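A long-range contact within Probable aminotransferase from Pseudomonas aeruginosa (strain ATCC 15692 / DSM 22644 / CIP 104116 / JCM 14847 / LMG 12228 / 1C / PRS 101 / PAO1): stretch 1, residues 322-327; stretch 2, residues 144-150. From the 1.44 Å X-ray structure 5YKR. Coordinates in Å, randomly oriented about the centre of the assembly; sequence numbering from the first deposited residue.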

# COMPACT_ATOMS: atom_id res chain seq x y z
N HIS A 322 4.21 -11.02 -12.00
CA HIS A 322 3.54 -10.60 -10.79
C HIS A 322 2.13 -11.15 -10.69
O HIS A 322 1.56 -11.22 -9.60
CB HIS A 322 3.49 -9.06 -10.73
CG HIS A 322 3.12 -8.42 -12.03
ND1 HIS A 322 1.81 -8.25 -12.43
CD2 HIS A 322 3.90 -7.96 -13.03
CE1 HIS A 322 1.81 -7.69 -13.63
NE2 HIS A 322 3.06 -7.52 -14.02
N PHE A 323 1.52 -11.46 -11.85
CA PHE A 323 0.14 -11.98 -11.89
C PHE A 323 -0.92 -10.95 -11.41
O PHE A 323 -2.03 -11.30 -11.08
CB PHE A 323 -0.02 -13.32 -11.14
CG PHE A 323 0.99 -14.35 -11.56
CD1 PHE A 323 0.90 -14.98 -12.80
CD2 PHE A 323 1.99 -14.74 -10.69
CE1 PHE A 323 1.79 -15.96 -13.18
CE2 PHE A 323 2.89 -15.71 -11.08
CZ PHE A 323 2.81 -16.31 -12.33
N GLY A 324 -0.57 -9.67 -11.41
CA GLY A 324 -1.52 -8.61 -11.12
C GLY A 324 -1.63 -8.18 -9.67
O GLY A 324 -2.46 -7.32 -9.34
N PHE A 325 -0.84 -8.82 -8.77
CA PHE A 325 -0.96 -8.47 -7.35
C PHE A 325 0.42 -8.69 -6.71
O PHE A 325 1.39 -9.04 -7.36
CB PHE A 325 -2.08 -9.28 -6.65
CG PHE A 325 -1.83 -10.76 -6.50
CD1 PHE A 325 -1.87 -11.61 -7.59
CD2 PHE A 325 -1.57 -11.30 -5.24
CE1 PHE A 325 -1.65 -12.96 -7.43
CE2 PHE A 325 -1.35 -12.65 -5.07
CZ PHE A 325 -1.37 -13.48 -6.17
N GLY A 326 0.47 -8.50 -5.41
CA GLY A 326 1.71 -8.39 -4.62
C GLY A 326 2.14 -6.98 -4.71
O GLY A 326 1.44 -6.18 -5.35
N GLY A 327 3.31 -6.67 -4.23
CA GLY A 327 3.87 -5.32 -4.21
C GLY A 327 5.33 -5.43 -3.76
O GLY A 327 5.72 -6.36 -2.99
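Stretch 2 144-150: RFVLRLC

Stretch 2 is a run of α-helix, continuing beyond both ends, that packs against the irregular chain of stretch 1, where a type I' turn from His 322 to Phe 325 leads into Gly 326 and Gly 327; stretch 1 runs roughly opposite to the helix. Backbone hydrogen bonds such as Arg 148 N to Arg 144 O (3.0 Å) hold the helix. The two backbones come nearest at Phe 145 and Phe 325, whose CA atoms are 6.0 Å apart. Arg 144 starts the stretch without touching the turn; its guanidinium is hydrogen-bonded elsewhere in the structure. Phe 145 (chi1 m) points toward stretch 1 and offers one ring face to Phe 325 CB, which lies 3.6 Å from the ring centroid in a CH-pi contact and 3.4 Å from Phe 145 CD1. Over the same face lies Gly 326 N, 3.4 Å from Phe 145 CE2. The Phe 325 ring (chi1 p) turns its edge toward this face in an offset arrangement, centroids 5.8 Å apart and planes at 60°. Val 146 points away, and Leu 147 is out of reach. One turn on from Phe 145, Arg 148 (chi1 t) again points toward stretch 1: its CD is 4.0 Å from Phe 325 CD1, and one face of its guanidinium covers Gly 324 C. An ideal CB on Gly 324 would lie 2.8 Å from Arg 148 CZ, a clash, and the backbone angles there call for glycine in any case. Two waters join the polar groups: water 1 accepts from Arg 148 NH1 (3.0 Å) and donates to Phe 323 O (2.8 Å), while water 2 accepts from Arg 148 NE (2.8 Å) and donates to Gly 324 O (2.9 Å). Leu 149 starts sideways, but its end comes nearer, bringing CD2 to 3.9 Å from Phe 325 CZ.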

# COMPACT_ATOMS: atom_id res chain seq x y z
N ARG A 144 -8.24 -6.04 -2.21
CA ARG A 144 -8.19 -6.06 -3.67
C ARG A 144 -7.68 -7.39 -4.18
O ARG A 144 -8.18 -7.95 -5.19
CB ARG A 144 -7.19 -4.94 -4.20
CG ARG A 144 -7.65 -3.55 -3.94
CD ARG A 144 -6.89 -2.56 -4.75
NE ARG A 144 -5.43 -2.48 -4.59
CZ ARG A 144 -4.55 -2.57 -5.56
NH1 ARG A 144 -4.86 -2.97 -6.76
NH2 ARG A 144 -3.32 -2.26 -5.28
N PHE A 145 -6.62 -7.87 -3.54
CA PHE A 145 -5.92 -9.06 -4.04
C PHE A 145 -6.73 -10.33 -3.79
O PHE A 145 -6.81 -11.18 -4.65
CB PHE A 145 -4.53 -9.17 -3.42
CG PHE A 145 -3.60 -8.00 -3.72
CD1 PHE A 145 -3.85 -7.10 -4.73
CD2 PHE A 145 -2.43 -7.85 -2.99
CE1 PHE A 145 -3.01 -6.04 -4.97
CE2 PHE A 145 -1.57 -6.81 -3.25
CZ PHE A 145 -1.84 -5.90 -4.25
N VAL A 146 -7.37 -10.40 -2.62
CA VAL A 146 -8.28 -11.52 -2.35
C VAL A 146 -9.41 -11.53 -3.38
O VAL A 146 -9.79 -12.60 -3.89
CB VAL A 146 -8.80 -11.50 -0.92
CG1 VAL A 146 -9.97 -12.43 -0.74
CG2 VAL A 146 -7.65 -11.83 0.05
N LEU A 147 -9.97 -10.34 -3.69
CA LEU A 147 -11.08 -10.34 -4.66
C LEU A 147 -10.59 -10.84 -6.03
O LEU A 147 -11.31 -11.61 -6.71
CB LEU A 147 -11.70 -8.97 -4.76
CG LEU A 147 -12.47 -8.48 -3.54
CD1 LEU A 147 -12.96 -7.03 -3.77
CD2 LEU A 147 -13.63 -9.42 -3.21
N ARG A 148 -9.40 -10.42 -6.46
CA ARG A 148 -8.82 -10.92 -7.71
C ARG A 148 -8.70 -12.44 -7.71
O ARG A 148 -9.09 -13.10 -8.67
CB ARG A 148 -7.44 -10.27 -7.93
CG ARG A 148 -6.62 -10.90 -9.05
CD ARG A 148 -5.27 -10.23 -9.26
NE ARG A 148 -5.42 -8.93 -9.89
CZ ARG A 148 -5.66 -8.71 -11.18
NH1 ARG A 148 -5.63 -9.68 -12.02
NH2 ARG A 148 -5.93 -7.45 -11.62
N LEU A 149 -8.16 -13.00 -6.61
CA LEU A 149 -7.98 -14.42 -6.55
C LEU A 149 -9.35 -15.14 -6.55
O LEU A 149 -9.48 -16.23 -7.11
CB LEU A 149 -7.16 -14.79 -5.30
CG LEU A 149 -5.69 -14.39 -5.38
CD1 LEU A 149 -4.99 -14.53 -4.05
CD2 LEU A 149 -4.92 -15.18 -6.45
N CYS A 150 -10.36 -14.55 -5.89
CA CYS A 150 -11.71 -15.14 -5.92
C CYS A 150 -12.30 -15.14 -7.32
O CYS A 150 -12.96 -16.10 -7.71
CB CYS A 150 -12.64 -14.46 -4.92
SG CYS A 150 -12.26 -14.78 -3.19
O HOH W 1 -4.40 -12.42 -12.08
O HOH W 2 -4.97 -6.88 -8.00